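Beta-galactosidase (PDB 3OG2) probably hydrolyses terminal non-reducing beta-D-galactose residues of beta-D-galactosides, as a glycoprotein of glycoside hydrolase family 35. Local coordinates at residues 60-65 / 71-76; 749-754 / 961-966. All blocks are in the same frame, centred on the assembly; numbering follows the deposited sequence.

How the contacts relate
Contacts 1 and 2 share no strand or helix: their centres lie 44 Å apart and their nearest atoms about 28 Å. Contact 1 (60-65 / 71-76) is core packing within the TIM barrel, between a helix and the strand that follows it, and all its touching residues are buried. Contact 2 (749-754 / 961-966) is partly buried and joins two all-beta domains, bringing together segments separated by 206 residues. The chemistry follows the place: contact 1 meets through apolar carbons with no hydrogen bond across, whereas contact 2 is fixed by one short serine-to-carbonyl bond, flanked by aliphatic contacts and, near the surface, by an arginine-held carboxylate.

Contact 1: residues 60-65 / 71-76; sequences DVFHKI and NTVSFY
V73 points its side chain from strand 72-76 at helix 58-66, where I65 and F62 receive it; this is the packing of helix on strand within a beta-alpha-beta unit of the TIM barrel, completed by strand 38-47. The short segment axes approach to 9.8 Å and run at 129° to each other. The tight part centres on one methyl: V73 CG2 sits 3.9 Å from I65 CD1 and 4.0 Å from I65 CG2, so that the tips of both isoleucine branches bear on it. In the modelled conformer of F62, one of two deposited, ring atom CE2 is 3.6 Å from V73 CG2, which approaches the ring obliquely. With its CG2 beside the backbone N and CG1 anti to it (chi1 159°), V73 sets CG2 between the two helix residues. The ring of F62 continues toward helix 98-107, against A103, A104 and A107. Packing is looser at T72, whose carbonyl O lies 4.2 Å from I65 CG2, and no hydrogen bond spans the segments. At its C-terminal end the strand reaches Y76, a residue of the galactose site, whose OH bonds N179. The helix side turned from the strand carries a charged cluster, where D60 pairs with R352 and R591 as well as K64; there K64 NZ meets D60 OD2 at 2.9 Å, on the syn side of the carboxylate.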
loop_
_atom_site.group_PDB
_atom_site.type_symbol
_atom_site.label_atom_id
_atom_site.label_comp_id
_atom_site.label_asym_id
_atom_site.label_seq_id
_atom_site.Cartn_x
_atom_site.Cartn_y
_atom_site.Cartn_z
ATOM N N ASP A 60 -4.693 -2.626 -13.488
ATOM C CA ASP A 60 -5.423 -1.420 -13.058
ATOM C C ASP A 60 -4.575 -0.571 -12.160
ATOM O O ASP A 60 -4.451 0.657 -12.375
ATOM C CB ASP A 60 -6.721 -1.863 -12.359
ATOM C CG ASP A 60 -7.528 -0.647 -11.949
ATOM O OD1 ASP A 60 -7.749 0.262 -12.795
ATOM O OD2 ASP A 60 -7.985 -0.576 -10.784
ATOM N N VAL A 61 -3.970 -1.171 -11.141
ATOM C CA VAL A 61 -3.168 -0.316 -10.254
ATOM C C VAL A 61 -1.948 0.158 -11.006
ATOM O O VAL A 61 -1.555 1.350 -10.814
ATOM C CB VAL A 61 -2.925 -1.133 -8.987
ATOM C CG1 VAL A 61 -4.122 -1.054 -8.046
ATOM C CG2 VAL A 61 -2.705 -2.588 -9.335
ATOM N N PHE A 62 -1.296 -0.609 -11.852
ATOM C CA PHE A 62 -0.132 -0.095 -12.587
ATOM C C PHE A 62 -0.517 1.034 -13.519
ATOM O O PHE A 62 0.259 1.986 -13.665
ATOM C CB PHE A 62 0.551 -1.203 -13.388
ATOM C CG PHE A 62 1.451 -2.149 -12.630
ATOM C CD1 PHE A 62 1.134 -3.492 -12.530
ATOM C CD2 PHE A 62 2.612 -1.742 -12.024
ATOM C CE1 PHE A 62 1.974 -4.373 -11.846
ATOM C CE2 PHE A 62 3.459 -2.601 -11.344
ATOM C CZ PHE A 62 3.156 -3.940 -11.259
ATOM N N HIS A 63 -1.676 0.988 -14.166
ATOM C CA HIS A 63 -2.084 2.100 -14.996
ATOM C C HIS A 63 -2.209 3.393 -14.181
ATOM O O HIS A 63 -1.887 4.477 -14.617
ATOM C CB HIS A 63 -3.497 1.834 -15.559
ATOM C CG HIS A 63 -3.598 0.960 -16.733
ATOM N ND1 HIS A 63 -4.759 0.322 -17.107
ATOM C CD2 HIS A 63 -2.651 0.715 -17.670
ATOM C CE1 HIS A 63 -4.530 -0.333 -18.231
ATOM N NE2 HIS A 63 -3.245 -0.118 -18.594
ATOM N N LYS A 64 -2.750 3.240 -12.953
ATOM C CA LYS A 64 -2.980 4.406 -12.083
ATOM C C LYS A 64 -1.630 4.940 -11.595
ATOM O O LYS A 64 -1.481 6.168 -11.442
ATOM C CB LYS A 64 -3.896 3.982 -10.940
ATOM C CG LYS A 64 -5.325 3.810 -11.435
ATOM C CD LYS A 64 -6.244 3.049 -10.491
ATOM C CE LYS A 64 -7.650 3.074 -11.127
ATOM N NZ LYS A 64 -8.597 2.226 -10.414
ATOM N N ILE A 65 -0.647 4.087 -11.362
ATOM C CA ILE A 65 0.683 4.587 -10.943
ATOM C C ILE A 65 1.440 5.163 -12.123
ATOM O O ILE A 65 2.050 6.230 -12.009
ATOM C CB ILE A 65 1.425 3.428 -10.275
ATOM C CG1 ILE A 65 0.699 3.128 -8.946
ATOM C CG2 ILE A 65 2.904 3.767 -10.089
ATOM C CD1 ILE A 65 1.270 1.964 -8.178
ATOM N N ASN A 71 7.766 5.667 -12.810
ATOM C CA ASN A 71 8.322 4.678 -13.752
ATOM C C ASN A 71 8.538 3.337 -13.098
ATOM O O ASN A 71 8.888 2.372 -13.812
ATOM C CB ASN A 71 9.629 5.164 -14.392
ATOM C CG ASN A 71 10.550 5.793 -13.366
ATOM O OD1 ASN A 71 10.644 5.366 -12.223
ATOM N ND2 ASN A 71 11.203 6.872 -13.802
ATOM N N THR A 72 8.276 3.228 -11.788
ATOM C CA THR A 72 8.685 2.052 -11.009
ATOM C C THR A 72 7.646 1.745 -9.949
ATOM O O THR A 72 6.946 2.637 -9.466
ATOM C CB THR A 72 10.056 2.329 -10.396
ATOM O OG1 THR A 72 11.018 2.640 -11.418
ATOM C CG2 THR A 72 10.611 1.165 -9.590
ATOM N N VAL A 73 7.581 0.479 -9.609
ATOM C CA VAL A 73 6.844 0.002 -8.445
ATOM C C VAL A 73 7.824 -0.821 -7.604
ATOM O O VAL A 73 8.605 -1.611 -8.135
ATOM C CB VAL A 73 5.613 -0.820 -8.879
ATOM C CG1 VAL A 73 5.095 -1.752 -7.781
ATOM C CG2 VAL A 73 4.523 0.204 -9.279
ATOM N N SER A 74 7.691 -0.629 -6.292
ATOM C CA SER A 74 8.415 -1.427 -5.311
ATOM C C SER A 74 7.467 -2.386 -4.626
ATOM O O SER A 74 6.366 -1.981 -4.289
ATOM C CB SER A 74 9.008 -0.428 -4.298
ATOM O OG SER A 74 9.601 -1.103 -3.194
ATOM N N PHE A 75 7.902 -3.651 -4.448
ATOM C CA PHE A 75 6.982 -4.619 -3.868
ATOM C C PHE A 75 7.699 -5.525 -2.892
ATOM O O PHE A 75 8.856 -5.894 -3.096
ATOM C CB PHE A 75 6.307 -5.462 -4.938
ATOM C CG PHE A 75 7.218 -6.417 -5.706
ATOM C CD1 PHE A 75 8.020 -5.990 -6.772
ATOM C CD2 PHE A 75 7.272 -7.764 -5.327
ATOM C CE1 PHE A 75 8.830 -6.909 -7.459
ATOM C CE2 PHE A 75 8.069 -8.670 -6.033
ATOM C CZ PHE A 75 8.844 -8.240 -7.092
ATOM N N TYR A 76 6.965 -5.926 -1.857
ATOM C CA TYR A 76 7.397 -6.981 -0.955
ATOM C C TYR A 76 6.867 -8.316 -1.464
ATOM O O TYR A 76 5.823 -8.366 -2.159
ATOM C CB TYR A 76 6.853 -6.741 0.457
ATOM C CG TYR A 76 7.610 -5.739 1.302
ATOM C CD1 TYR A 76 9.019 -5.700 1.379
ATOM C CD2 TYR A 76 6.852 -4.878 2.111
ATOM C CE1 TYR A 76 9.645 -4.762 2.225
ATOM C CE2 TYR A 76 7.480 -3.963 2.941
ATOM C CZ TYR A 76 8.866 -3.919 2.987
ATOM O OH TYR A 76 9.431 -2.982 3.810
#

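Contact 2: residues 749-754 / 961-966; sequences IGSFTG and WALESR
S751 OG has two partners, the carbonyl O of L963 across the contact and S741 OG on the neighbouring strand. The bond from S751 OG to L963 O is 2.6 Å long; it lies in the carbonyl plane on a lone pair, with a C=O...donor angle of 137°. It ties strand 747-752, at the edge of one antiparallel sheet, to the loop that follows strand 953-962 of another, and thus joins two all-beta domains. S741 OG also binds W961 NE1, so the serine pair links the indole to the interface. Just before S751, I749 and G750 both face V742 in a classic beta bulge. T753 adds an apolar contact: its OG1 stands between the backbone N and the carbonyl carbon (chi1 54°), which turns CG2 beside the N and brings it to 4.0 Å from L963 CB. The same T753 methyl has E964 OE2 as a van der Waals neighbour at 4.1 Å. E964 is held from its own segment, since R966 NE and NH2 both converge side-on on E964 OE1, each at 2.6 Å, the NE bond bent to 132°. With E964 cut back to an alanine, the R966 guanidinium would probably lose its carboxylate mate and be less fixed in its rotation, and the T753 methyl would probably be less closely packed on that side. Within its own segment, L963 backs onto W961: its CD2 lies 3.5 Å above the indole plane, offset toward the rim.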
loop_
_atom_site.group_PDB
_atom_site.type_symbol
_atom_site.label_atom_id
_atom_site.label_comp_id
_atom_site.label_asym_id
_atom_site.label_seq_id
_atom_site.Cartn_x
_atom_site.Cartn_y
_atom_site.Cartn_z
ATOM N N ILE A 749 -18.339 -19.483 31.372
ATOM C CA ILE A 749 -17.632 -18.995 32.570
ATOM C C ILE A 749 -17.282 -17.549 32.395
ATOM O O ILE A 749 -17.478 -16.742 33.328
ATOM C CB ILE A 749 -16.387 -19.862 32.790
ATOM C CG1 ILE A 749 -16.794 -21.311 33.090
ATOM C CG2 ILE A 749 -15.465 -19.355 33.887
ATOM C CD1 ILE A 749 -17.533 -21.440 34.386
ATOM N N GLY A 750 -16.744 -17.118 31.267
ATOM C CA GLY A 750 -16.388 -15.701 31.178
ATOM C C GLY A 750 -15.571 -15.444 29.913
ATOM O O GLY A 750 -15.093 -16.361 29.293
ATOM N N SER A 751 -15.445 -14.166 29.590
ATOM C CA SER A 751 -14.615 -13.744 28.485
ATOM C C SER A 751 -13.676 -12.615 28.916
ATOM O O SER A 751 -14.062 -11.748 29.735
ATOM C CB SER A 751 -15.469 -13.144 27.335
ATOM O OG SER A 751 -16.194 -14.189 26.717
ATOM N N PHE A 752 -12.491 -12.631 28.329
ATOM C CA PHE A 752 -11.693 -11.403 28.257
ATOM C C PHE A 752 -12.119 -10.694 26.981
ATOM O O PHE A 752 -11.882 -11.238 25.883
ATOM C CB PHE A 752 -10.205 -11.754 28.223
ATOM C CG PHE A 752 -9.406 -10.484 27.988
ATOM C CD1 PHE A 752 -9.346 -9.487 28.953
ATOM C CD2 PHE A 752 -8.725 -10.311 26.812
ATOM C CE1 PHE A 752 -8.617 -8.331 28.733
ATOM C CE2 PHE A 752 -7.972 -9.162 26.571
ATOM C CZ PHE A 752 -7.913 -8.174 27.557
ATOM N N THR A 753 -12.782 -9.539 27.128
ATOM C CA THR A 753 -13.389 -8.985 25.910
ATOM C C THR A 753 -12.455 -8.121 25.058
ATOM O O THR A 753 -12.807 -7.772 23.925
ATOM C CB THR A 753 -14.657 -8.181 26.280
ATOM O OG1 THR A 753 -14.302 -7.214 27.269
ATOM C CG2 THR A 753 -15.673 -9.130 26.891
ATOM N N GLY A 754 -11.278 -7.813 25.571
ATOM C CA GLY A 754 -10.217 -7.249 24.742
ATOM C C GLY A 754 -10.242 -5.733 24.698
ATOM O O GLY A 754 -11.239 -5.041 24.951
ATOM N N TRP A 961 -19.285 -14.095 17.074
ATOM C CA TRP A 961 -18.797 -14.562 18.357
ATOM C C TRP A 961 -19.327 -13.557 19.383
ATOM O O TRP A 961 -18.798 -12.433 19.465
ATOM C CB TRP A 961 -17.268 -14.690 18.323
ATOM C CG TRP A 961 -16.576 -15.003 19.616
ATOM C CD1 TRP A 961 -17.044 -15.293 20.878
ATOM C CD2 TRP A 961 -15.140 -15.068 19.788
ATOM N NE1 TRP A 961 -16.026 -15.519 21.775
ATOM C CE2 TRP A 961 -14.840 -15.380 21.115
ATOM C CE3 TRP A 961 -14.102 -14.870 18.863
ATOM C CZ2 TRP A 961 -13.524 -15.509 21.597
ATOM C CZ3 TRP A 961 -12.801 -14.992 19.314
ATOM C CH2 TRP A 961 -12.523 -15.308 20.666
ATOM N N ALA A 962 -20.321 -14.019 20.140
ATOM C CA ALA A 962 -20.908 -13.190 21.209
ATOM C C ALA A 962 -20.061 -13.410 22.469
ATOM O O ALA A 962 -19.903 -14.571 22.912
ATOM C CB ALA A 962 -22.318 -13.622 21.464
ATOM N N LEU A 963 -19.496 -12.369 23.046
ATOM C CA LEU A 963 -18.540 -12.497 24.116
ATOM C C LEU A 963 -19.180 -12.530 25.496
ATOM O O LEU A 963 -18.499 -12.931 26.427
ATOM C CB LEU A 963 -17.585 -11.270 24.069
ATOM C CG LEU A 963 -16.655 -11.296 22.852
ATOM C CD1 LEU A 963 -16.152 -9.885 22.559
ATOM C CD2 LEU A 963 -15.504 -12.251 23.124
ATOM N N GLU A 964 -20.421 -12.048 25.640
ATOM C CA GLU A 964 -21.047 -11.955 26.916
ATOM C C GLU A 964 -22.282 -12.843 26.946
ATOM O O GLU A 964 -22.817 -13.292 25.938
ATOM C CB GLU A 964 -21.386 -10.487 27.224
ATOM C CG GLU A 964 -20.075 -9.714 27.457
ATOM C CD GLU A 964 -20.258 -8.279 27.871
ATOM O OE1 GLU A 964 -21.387 -7.731 27.813
ATOM O OE2 GLU A 964 -19.220 -7.671 28.258
ATOM N N SER A 965 -22.729 -13.078 28.172
ATOM C CA SER A 965 -23.726 -14.146 28.352
ATOM C C SER A 965 -25.092 -13.796 27.791
ATOM O O SER A 965 -25.893 -14.728 27.614
ATOM C CB SER A 965 -23.821 -14.445 29.859
ATOM O OG SER A 965 -24.334 -13.285 30.521
ATOM N N ARG A 966 -25.307 -12.512 27.538
ATOM C CA ARG A 966 -26.501 -11.951 26.938
ATOM C C ARG A 966 -26.609 -12.223 25.443
ATOM O O ARG A 966 -27.602 -11.971 24.775
ATOM C CB ARG A 966 -26.484 -10.415 27.117
ATOM C CG ARG A 966 -25.146 -9.757 26.704
ATOM C CD ARG A 966 -25.165 -8.264 26.963
ATOM N NE ARG A 966 -23.945 -7.550 27.317
ATOM C CZ ARG A 966 -23.791 -6.233 27.113
ATOM N NH1 ARG A 966 -24.808 -5.559 26.555
ATOM N NH2 ARG A 966 -22.694 -5.538 27.425
#